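Hypothetical glycoside hydrolase (Parabacteroides distasonis, PDB 3TAW) is of unknown function but probably belongs to the glycoside hydrolase-like proteins built on a beta-propeller fold. Local coordinates at residues Y202-A210 with E228-R236; V23-K33 with G91-K99. All coordinates share one frame; numbering follows the deposited sequence.

Contact 1: Y202-A210 with E228-R236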
loop_
_atom_site.group_PDB
_atom_site.type_symbol
_atom_site.label_atom_id
_atom_site.label_comp_id
_atom_site.label_asym_id
_atom_site.label_seq_id
_atom_site.Cartn_x
_atom_site.Cartn_y
_atom_site.Cartn_z
ATOM N N TYR A 202 3.112 -3.179 -10.178
ATOM C CA TYR A 202 3.138 -1.742 -10.430
ATOM C C TYR A 202 3.736 -1.133 -9.175
ATOM O O TYR A 202 3.452 -1.600 -8.049
ATOM C CB TYR A 202 1.719 -1.198 -10.706
ATOM C CG TYR A 202 1.085 -1.877 -11.880
ATOM C CD1 TYR A 202 0.353 -3.053 -11.715
ATOM C CD2 TYR A 202 1.236 -1.375 -13.165
ATOM C CE1 TYR A 202 -0.208 -3.708 -12.803
ATOM C CE2 TYR A 202 0.685 -2.039 -14.270
ATOM C CZ TYR A 202 -0.029 -3.203 -14.080
ATOM O OH TYR A 202 -0.594 -3.882 -15.137
ATOM N N TRP A 203 4.594 -0.136 -9.322
ATOM C CA TRP A 203 5.145 0.506 -8.132
ATOM C C TRP A 203 5.435 1.974 -8.400
ATOM O O TRP A 203 5.541 2.408 -9.553
ATOM C CB TRP A 203 6.397 -0.254 -7.638
ATOM C CG TRP A 203 7.557 -0.104 -8.570
ATOM C CD1 TRP A 203 7.805 -0.826 -9.699
ATOM C CD2 TRP A 203 8.574 0.890 -8.493
ATOM N NE1 TRP A 203 8.937 -0.368 -10.310
ATOM C CE2 TRP A 203 9.435 0.692 -9.588
ATOM C CE3 TRP A 203 8.849 1.917 -7.591
ATOM C CZ2 TRP A 203 10.551 1.497 -9.820
ATOM C CZ3 TRP A 203 9.950 2.711 -7.808
ATOM C CH2 TRP A 203 10.791 2.509 -8.930
ATOM N N GLY A 204 5.547 2.741 -7.327
ATOM C CA GLY A 204 5.981 4.127 -7.430
ATOM C C GLY A 204 5.067 5.124 -6.759
ATOM O O GLY A 204 3.912 4.825 -6.442
ATOM N N GLU A 205 5.607 6.321 -6.581
ATOM C CA GLU A 205 4.928 7.477 -6.001
ATOM C C GLU A 205 4.811 8.631 -7.029
ATOM O O GLU A 205 3.739 9.157 -7.242
ATOM C CB GLU A 205 5.724 7.953 -4.776
ATOM C CG GLU A 205 5.202 9.198 -4.107
ATOM C CD GLU A 205 6.152 9.761 -3.039
ATOM O OE1 GLU A 205 7.387 9.567 -3.111
ATOM O OE2 GLU A 205 5.656 10.455 -2.145
ATOM N N LYS A 206 5.928 9.034 -7.631
ATOM C CA LYS A 206 5.953 10.170 -8.548
ATOM C C LYS A 206 5.387 9.839 -9.939
ATOM O O LYS A 206 4.981 10.735 -10.657
ATOM C CB LYS A 206 7.379 10.683 -8.707
ATOM C CG LYS A 206 8.000 11.219 -7.425
ATOM C CD LYS A 206 9.460 11.629 -7.645
ATOM C CE LYS A 206 9.960 12.665 -6.635
ATOM N NZ LYS A 206 9.375 12.535 -5.262
ATOM N N ASN A 207 5.466 8.561 -10.319
ATOM C CA ASN A 207 4.839 8.000 -11.507
ATOM C C ASN A 207 4.484 6.558 -11.166
ATOM O O ASN A 207 4.960 6.030 -10.168
ATOM C CB ASN A 207 5.817 7.984 -12.698
ATOM C CG ASN A 207 6.351 9.349 -13.039
ATOM O OD1 ASN A 207 5.718 10.089 -13.789
ATOM N ND2 ASN A 207 7.535 9.693 -12.504
ATOM N N VAL A 208 3.679 5.923 -12.014
ATOM C CA VAL A 208 3.448 4.492 -11.930
ATOM C C VAL A 208 4.467 3.779 -12.844
ATOM O O VAL A 208 4.455 3.918 -14.085
ATOM C CB VAL A 208 2.000 4.140 -12.298
ATOM C CG1 VAL A 208 1.809 2.619 -12.338
ATOM C CG2 VAL A 208 1.042 4.788 -11.287
ATOM N N TYR A 209 5.370 3.055 -12.204
ATOM C CA TYR A 209 6.396 2.257 -12.849
ATOM C C TYR A 209 5.982 0.783 -12.757
ATOM O O TYR A 209 4.911 0.459 -12.231
ATOM C CB TYR A 209 7.730 2.433 -12.090
ATOM C CG TYR A 209 8.197 3.860 -11.908
ATOM C CD1 TYR A 209 8.726 4.582 -12.965
ATOM C CD2 TYR A 209 8.138 4.488 -10.666
ATOM C CE1 TYR A 209 9.177 5.884 -12.788
ATOM C CE2 TYR A 209 8.595 5.794 -10.488
ATOM C CZ TYR A 209 9.104 6.486 -11.542
ATOM O OH TYR A 209 9.576 7.790 -11.382
ATOM N N ALA A 210 6.827 -0.125 -13.243
ATOM C CA ALA A 210 6.549 -1.545 -13.065
ATOM C C ALA A 210 7.822 -2.358 -12.899
ATOM O O ALA A 210 8.914 -1.827 -13.085
ATOM C CB ALA A 210 5.712 -2.086 -14.235
ATOM N N GLU A 228 16.391 4.122 -18.496
ATOM C CA GLU A 228 15.722 4.849 -17.414
ATOM C C GLU A 228 14.439 4.111 -17.044
ATOM O O GLU A 228 13.976 3.262 -17.801
ATOM C CB GLU A 228 15.345 6.261 -17.865
ATOM C CG GLU A 228 16.428 7.018 -18.625
ATOM C CD GLU A 228 15.926 8.337 -19.189
ATOM O OE1 GLU A 228 15.372 8.357 -20.325
ATOM O OE2 GLU A 228 16.099 9.359 -18.496
ATOM N N LEU A 229 13.867 4.424 -15.885
ATOM C CA LEU A 229 12.590 3.793 -15.479
ATOM C C LEU A 229 11.466 4.150 -16.451
ATOM O O LEU A 229 11.254 5.320 -16.774
ATOM C CB LEU A 229 12.191 4.207 -14.076
ATOM C CG LEU A 229 13.093 3.732 -12.941
ATOM C CD1 LEU A 229 12.691 4.419 -11.633
ATOM C CD2 LEU A 229 13.067 2.194 -12.790
ATOM N N LEU A 230 10.760 3.123 -16.912
ATOM C CA LEU A 230 9.630 3.284 -17.795
ATOM C C LEU A 230 8.418 3.803 -17.002
ATOM O O LEU A 230 8.002 3.187 -16.010
ATOM C CB LEU A 230 9.298 1.946 -18.441
ATOM C CG LEU A 230 8.276 1.985 -19.554
ATOM C CD1 LEU A 230 8.912 2.611 -20.860
ATOM C CD2 LEU A 230 7.669 0.590 -19.772
ATOM N N LYS A 231 7.834 4.899 -17.481
ATOM C CA LYS A 231 6.650 5.470 -16.849
ATOM C C LYS A 231 5.392 4.958 -17.528
ATOM O O LYS A 231 5.088 5.354 -18.646
ATOM C CB LYS A 231 6.708 6.997 -16.919
ATOM C CG LYS A 231 7.834 7.609 -16.085
ATOM C CD LYS A 231 7.976 9.098 -16.416
ATOM C CE LYS A 231 9.303 9.658 -15.951
ATOM N NZ LYS A 231 9.464 11.076 -16.415
ATOM N N LEU A 232 4.652 4.068 -16.866
ATOM C CA LEU A 232 3.393 3.553 -17.436
ATOM C C LEU A 232 2.309 4.626 -17.498
ATOM O O LEU A 232 1.537 4.715 -18.472
ATOM C CB LEU A 232 2.897 2.352 -16.610
ATOM C CG LEU A 232 3.555 1.011 -16.955
ATOM C CD1 LEU A 232 5.052 1.001 -16.769
ATOM C CD2 LEU A 232 2.901 -0.117 -16.112
ATOM N N PHE A 233 2.242 5.440 -16.449
ATOM C CA PHE A 233 1.521 6.694 -16.504
ATOM C C PHE A 233 2.045 7.628 -15.423
ATOM O O PHE A 233 2.928 7.252 -14.628
ATOM C CB PHE A 233 -0.016 6.548 -16.510
ATOM C CG PHE A 233 -0.653 6.053 -15.220
ATOM C CD1 PHE A 233 -1.008 6.932 -14.195
ATOM C CD2 PHE A 233 -1.002 4.714 -15.074
ATOM C CE1 PHE A 233 -1.658 6.479 -13.057
ATOM C CE2 PHE A 233 -1.643 4.260 -13.915
ATOM C CZ PHE A 233 -1.969 5.132 -12.910
ATOM N N SER A 234 1.578 8.869 -15.482
ATOM C CA SER A 234 2.175 9.939 -14.708
ATOM C C SER A 234 1.099 10.908 -14.231
ATOM O O SER A 234 -0.037 10.908 -14.742
ATOM C CB SER A 234 3.166 10.715 -15.584
ATOM O OG SER A 234 4.197 9.903 -16.100
ATOM N N PRO A 235 1.458 11.765 -13.273
ATOM C CA PRO A 235 0.561 12.836 -12.892
ATOM C C PRO A 235 0.180 13.709 -14.081
ATOM O O PRO A 235 0.954 13.854 -15.005
ATOM C CB PRO A 235 1.374 13.624 -11.868
ATOM C CG PRO A 235 2.345 12.607 -11.311
ATOM C CD PRO A 235 2.709 11.788 -12.488
ATOM N N ARG A 236 -1.026 14.238 -14.050
ATOM C CA ARG A 236 -1.598 14.905 -15.212
ATOM C C ARG A 236 -2.317 16.195 -14.855
ATOM O O ARG A 236 -3.087 16.266 -13.892
ATOM C CB ARG A 236 -2.533 13.957 -15.945
ATOM C CG ARG A 236 -3.569 13.368 -15.088
ATOM C CD ARG A 236 -4.518 12.443 -15.785
ATOM N NE ARG A 236 -5.424 11.911 -14.770
ATOM C CZ ARG A 236 -6.530 11.201 -14.991
ATOM N NH1 ARG A 236 -6.927 10.878 -16.233
ATOM N NH2 ARG A 236 -7.234 10.795 -13.940
HETATM O O HOH W 1 9.074 0.900 -14.798
#

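Contact 2: V23-K33 with G91-K99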
loop_
_atom_site.group_PDB
_atom_site.type_symbol
_atom_site.label_atom_id
_atom_site.label_comp_id
_atom_site.label_asym_id
_atom_site.label_seq_id
_atom_site.Cartn_x
_atom_site.Cartn_y
_atom_site.Cartn_z
ATOM N N VAL A 23 -18.620 3.869 12.046
ATOM C CA VAL A 23 -17.580 2.935 12.515
ATOM C C VAL A 23 -16.148 3.472 12.442
ATOM O O VAL A 23 -15.265 3.014 13.186
ATOM C CB VAL A 23 -17.613 1.568 11.776
ATOM C CG1 VAL A 23 -19.008 0.985 11.779
ATOM C CG2 VAL A 23 -17.053 1.660 10.350
ATOM N N ASN A 24 -15.898 4.390 11.517
ATOM C CA ASN A 24 -14.532 4.848 11.294
ATOM C C ASN A 24 -14.128 5.948 12.246
ATOM O O ASN A 24 -14.984 6.726 12.698
ATOM C CB ASN A 24 -14.334 5.331 9.862
ATOM C CG ASN A 24 -14.271 4.193 8.864
ATOM O OD1 ASN A 24 -13.752 3.135 9.160
ATOM N ND2 ASN A 24 -14.750 4.439 7.653
ATOM N N PRO A 25 -12.824 6.019 12.565
ATOM C CA PRO A 25 -11.767 5.100 12.165
ATOM C C PRO A 25 -11.774 3.797 12.956
ATOM O O PRO A 25 -12.183 3.785 14.125
ATOM C CB PRO A 25 -10.483 5.870 12.491
ATOM C CG PRO A 25 -10.868 6.863 13.532
ATOM C CD PRO A 25 -12.339 7.071 13.472
ATOM N N VAL A 26 -11.280 2.734 12.335
ATOM C CA VAL A 26 -11.274 1.409 12.931
ATOM C C VAL A 26 -9.973 1.085 13.696
ATOM O O VAL A 26 -9.960 0.158 14.503
ATOM C CB VAL A 26 -11.606 0.318 11.890
ATOM C CG1 VAL A 26 -13.022 0.525 11.356
ATOM C CG2 VAL A 26 -10.562 0.292 10.773
ATOM N N ILE A 27 -8.892 1.836 13.431
ATOM C CA ILE A 27 -7.652 1.749 14.223
ATOM C C ILE A 27 -7.181 3.145 14.562
ATOM O O ILE A 27 -6.974 3.977 13.674
ATOM C CB ILE A 27 -6.479 1.016 13.519
ATOM C CG1 ILE A 27 -6.930 -0.336 12.962
ATOM C CG2 ILE A 27 -5.212 0.908 14.468
ATOM C CD1 ILE A 27 -6.979 -1.469 13.941
ATOM N N LYS A 28 -7.034 3.381 15.863
ATOM C CA LYS A 28 -6.513 4.626 16.403
ATOM C C LYS A 28 -5.256 4.351 17.264
ATOM O O LYS A 28 -5.065 3.239 17.751
ATOM C CB LYS A 28 -7.571 5.259 17.284
ATOM C CG LYS A 28 -8.930 5.491 16.646
ATOM C CD LYS A 28 -9.928 6.022 17.694
ATOM C CE LYS A 28 -11.336 6.068 17.127
ATOM N NZ LYS A 28 -12.412 6.190 18.184
ATOM N N PRO A 29 -4.412 5.371 17.480
ATOM C CA PRO A 29 -3.252 5.231 18.375
ATOM C C PRO A 29 -3.595 4.757 19.784
ATOM O O PRO A 29 -4.700 5.031 20.303
ATOM C CB PRO A 29 -2.680 6.659 18.422
ATOM C CG PRO A 29 -3.041 7.219 17.102
ATOM C CD PRO A 29 -4.424 6.697 16.835
ATOM N N LEU A 30 -2.659 4.034 20.383
ATOM C CA LEU A 30 -2.772 3.575 21.780
ATOM C C LEU A 30 -1.402 3.725 22.448
ATOM O O LEU A 30 -0.388 3.817 21.770
ATOM C CB LEU A 30 -3.213 2.120 21.844
ATOM C CG LEU A 30 -4.628 1.754 21.348
ATOM C CD1 LEU A 30 -4.731 0.231 21.267
ATOM C CD2 LEU A 30 -5.756 2.400 22.219
ATOM N N PRO A 31 -1.370 3.749 23.791
ATOM C CA PRO A 31 -0.117 3.918 24.537
ATOM C C PRO A 31 0.686 2.632 24.785
ATOM O O PRO A 31 1.617 2.627 25.599
ATOM C CB PRO A 31 -0.598 4.507 25.882
ATOM C CG PRO A 31 -1.938 3.939 26.074
ATOM C CD PRO A 31 -2.549 3.772 24.675
ATOM N N THR A 32 0.354 1.572 24.059
ATOM C CA THR A 32 0.971 0.266 24.194
ATOM C C THR A 32 2.488 0.286 24.145
ATOM O O THR A 32 3.072 0.946 23.285
ATOM C CB THR A 32 0.503 -0.617 23.026
ATOM O OG1 THR A 32 -0.893 -0.338 22.760
ATOM C CG2 THR A 32 0.707 -2.062 23.362
ATOM N N LYS A 33 3.135 -0.471 25.037
ATOM C CA LYS A 33 4.590 -0.543 25.026
ATOM C C LYS A 33 5.088 -1.882 24.502
ATOM O O LYS A 33 4.448 -2.936 24.718
ATOM C CB LYS A 33 5.145 -0.378 26.434
ATOM C CG LYS A 33 4.667 0.846 27.195
ATOM C CD LYS A 33 5.144 2.136 26.593
ATOM C CE LYS A 33 6.651 2.388 26.807
ATOM N NZ LYS A 33 7.022 2.791 28.207
ATOM N N GLY A 91 -14.665 -7.237 9.532
ATOM C CA GLY A 91 -14.015 -6.185 8.766
ATOM C C GLY A 91 -14.007 -4.811 9.402
ATOM O O GLY A 91 -13.423 -3.877 8.840
ATOM N N ILE A 92 -14.639 -4.679 10.574
ATOM C CA ILE A 92 -14.875 -3.387 11.212
ATOM C C ILE A 92 -14.285 -3.320 12.601
ATOM O O ILE A 92 -13.596 -2.361 12.923
ATOM C CB ILE A 92 -16.380 -3.093 11.290
ATOM C CG1 ILE A 92 -16.932 -2.809 9.890
ATOM C CG2 ILE A 92 -16.685 -1.949 12.265
ATOM C CD1 ILE A 92 -18.469 -2.879 9.834
ATOM N N HIS A 93 -14.564 -4.338 13.420
ATOM C CA HIS A 93 -14.051 -4.437 14.778
ATOM C C HIS A 93 -12.802 -5.317 14.795
ATOM O O HIS A 93 -12.853 -6.461 14.381
ATOM C CB HIS A 93 -15.129 -5.035 15.681
ATOM C CG HIS A 93 -16.383 -4.218 15.728
ATOM N ND1 HIS A 93 -17.499 -4.527 14.983
ATOM C CD2 HIS A 93 -16.669 -3.066 16.378
ATOM C CE1 HIS A 93 -18.432 -3.614 15.198
ATOM N NE2 HIS A 93 -17.961 -2.725 16.053
ATOM N N PHE A 94 -11.705 -4.767 15.307
ATOM C CA PHE A 94 -10.403 -5.416 15.284
ATOM C C PHE A 94 -9.877 -5.711 16.653
ATOM O O PHE A 94 -10.020 -4.906 17.584
ATOM C CB PHE A 94 -9.389 -4.542 14.530
ATOM C CG PHE A 94 -9.580 -4.601 13.058
ATOM C CD1 PHE A 94 -10.543 -3.822 12.448
ATOM C CD2 PHE A 94 -8.870 -5.509 12.293
ATOM C CE1 PHE A 94 -10.772 -3.927 11.081
ATOM C CE2 PHE A 94 -9.059 -5.606 10.928
ATOM C CZ PHE A 94 -10.032 -4.819 10.318
ATOM N N GLU A 95 -9.252 -6.868 16.751
ATOM C CA GLU A 95 -8.512 -7.283 17.939
ATOM C C GLU A 95 -7.020 -7.125 17.630
ATOM O O GLU A 95 -6.501 -7.736 16.676
ATOM C CB GLU A 95 -8.847 -8.720 18.238
ATOM C CG GLU A 95 -8.145 -9.285 19.454
ATOM C CD GLU A 95 -8.729 -10.634 19.842
ATOM O OE1 GLU A 95 -8.407 -11.632 19.164
ATOM O OE2 GLU A 95 -9.510 -10.661 20.816
ATOM N N ARG A 96 -6.347 -6.286 18.409
ATOM C CA ARG A 96 -4.967 -5.863 18.089
ATOM C C ARG A 96 -3.953 -6.492 19.021
ATOM O O ARG A 96 -4.159 -6.523 20.235
ATOM C CB ARG A 96 -4.855 -4.337 18.176
ATOM C CG ARG A 96 -5.775 -3.609 17.230
ATOM C CD ARG A 96 -6.063 -2.193 17.701
ATOM N NE ARG A 96 -4.885 -1.323 17.726
ATOM C CZ ARG A 96 -4.947 -0.005 17.882
ATOM N NH1 ARG A 96 -6.113 0.606 18.064
ATOM N NH2 ARG A 96 -3.823 0.707 17.845
ATOM N N ASP A 97 -2.855 -6.967 18.450
ATOM C CA ASP A 97 -1.719 -7.409 19.223
ATOM C C ASP A 97 -1.050 -6.231 19.937
ATOM O O ASP A 97 -0.958 -5.119 19.404
ATOM C CB ASP A 97 -0.689 -8.105 18.329
ATOM C CG ASP A 97 -1.044 -9.556 18.019
ATOM O OD1 ASP A 97 -2.131 -10.044 18.442
ATOM O OD2 ASP A 97 -0.204 -10.199 17.360
ATOM N N THR A 98 -0.505 -6.521 21.112
ATOM C CA THR A 98 0.227 -5.518 21.863
ATOM C C THR A 98 1.656 -5.371 21.384
ATOM O O THR A 98 2.281 -4.374 21.677
ATOM C CB THR A 98 0.224 -5.836 23.380
ATOM O OG1 THR A 98 0.763 -7.149 23.610
ATOM C CG2 THR A 98 -1.169 -5.753 23.914
ATOM N N LYS A 99 2.192 -6.399 20.729
ATOM C CA LYS A 99 3.524 -6.352 20.139
ATOM C C LYS A 99 3.400 -6.170 18.624
ATOM O O LYS A 99 2.643 -6.881 17.997
ATOM C CB LYS A 99 4.262 -7.664 20.418
ATOM C CG LYS A 99 5.739 -7.596 20.241
ATOM C CD LYS A 99 6.394 -8.962 20.439
ATOM C CE LYS A 99 6.270 -9.819 19.201
ATOM N NZ LYS A 99 7.022 -9.160 18.096
HETATM O O HOH W 2 -11.732 -1.746 15.411
HETATM O O HOH W 3 4.335 -5.622 23.868
#

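Contact 1: Y202-A210 with E228-R236
Asn207 and Ser234 meet through their polar ends: the Ser234 hydroxyl OG gives its proton to Asn207 OD1 at 2.8 Å, approaching 25° out of the carbonyl plane. Following Asn207 outward explains the fit. Its CB packs on Phe233 O and on one face of the Tyr209 ring, toward the rim; CG lies against the aliphatic chain of Lys231; OD1 takes the serine, and Asn207 ND2 donates a hydrogen bond to Tyr209 OH at 3.0 Å. The first torsion (chi1 -58°) sets CG beside the backbone N and brings the amide toward segment 228-236, where the two hydrogen bonds would restrain its rotation.

The Tyr209 ring is thus sandwiched, with Leu229 CD1 over the opposite face, 4.1 Å from the ring centroid. The same methyl touches Trp203 CH2, while Lys231 runs alongside the tyrosine.

Between the backbones, Val208 N donates to Phe233 O at 3.0 Å. Leu232 N donates to Val208 O at 2.8 Å. Because Leu232 and Phe233 both oppose Val208, this is a classic beta bulge. Val208 uses CG2 to press on the Phe233 ring face, 3.7 Å from its centroid. On the other residue of the bulge, Leu232 CD2 meets the edge of the Tyr202 ring at CE2 (3.5 Å) and packs on Ala210 CB. Farther along, water 1 joins Ala210 N to Leu230 O.

The contact lays the loop between strands 220-221 and 244-254 across the turn linking strands 199-203 and 209-213. From this hairpin Tyr202 and Val208 reach Leu260 of strand 257-265. From the loop, Leu232 and Phe233 rest on Phe288 of strand 281-288, and Phe233 meets Tyr262 of strand 257-265 edge-to-face.

Contact 2: V23-K33 with G91-K99
The guanidinium of Arg96 lies flat between two aliphatic groups: Leu30 CD1 sits over the centre of one face, 3.4 Å from Arg96 CZ, and Ile27 CG2 over the centre of the other, 3.5 Å from the same carbon. At the edge, in the guanidinium plane, is Lys28 O. NH1 and NH2 both donate to that one oxygen, at 2.9 and 2.8 Å, an end-on grip with N-H...O angles near 140°. A bend at chi3 (64°) turns the end of the arginine out of the line of its chain, and Ile27 runs past it in the opposite direction, putting CD1 on Arg96 CD and on Phe94 CB.

Toward the start of both segments, Val26 CG2 approaches the Phe94 ring obliquely, and Val26 CG1 leans on the carbonyl oxygen of Ile92. Val23 crosses Ile92 at about a right angle, its CB 3.7 Å from Ile92 CG2. At the other end Thr32 CG2 rests on Thr98 O, while Thr32 OG1 is hydrogen-bonded to Glu46 OE2.

No direct backbone hydrogen bond joins segments 23-33 and 91-99; water does part of that work. Water 2 donates to Val26 O and Ile92 O and accepts from Phe94 N, and its oxygen lies in plane at the edge of the Phe94 ring. Water 3 donates to Lys33 O and, weakly, to Thr98 O.

Arg96 also has a salt bridge from NH2 to Glu46 and a hydrogen bond from NE to Tyr66. Its charge is probably well compensated; the two donors would polarise Lys28 O, and the methyls on either face would limit tilting of the guanidinium. One arginine thus ties the N-terminal loop to the sheet of strands 49-58, 61-69, 81-88 and 95-96 through polar bonds within an aliphatic sandwich.

How the contacts relate
Contacts 1 and 2 lie on opposite sides of the chain's centre, their own centres 33 Å apart and their nearest atoms about 21 Å apart, so neither touches the other. They follow in series along the chain: 23-33 with 91-99 closes before 202-210 with 228-236 begins. Both join a loop to beta structure and both contain a bridging water, but only contact 1 has direct backbone hydrogen bonds between its segments. Contact 1 belongs to the mixed sheet and contact 2 to the edge of a four-stranded antiparallel sheet. The magnesium site at Asn355 and Phe356 includes no residue of either contact.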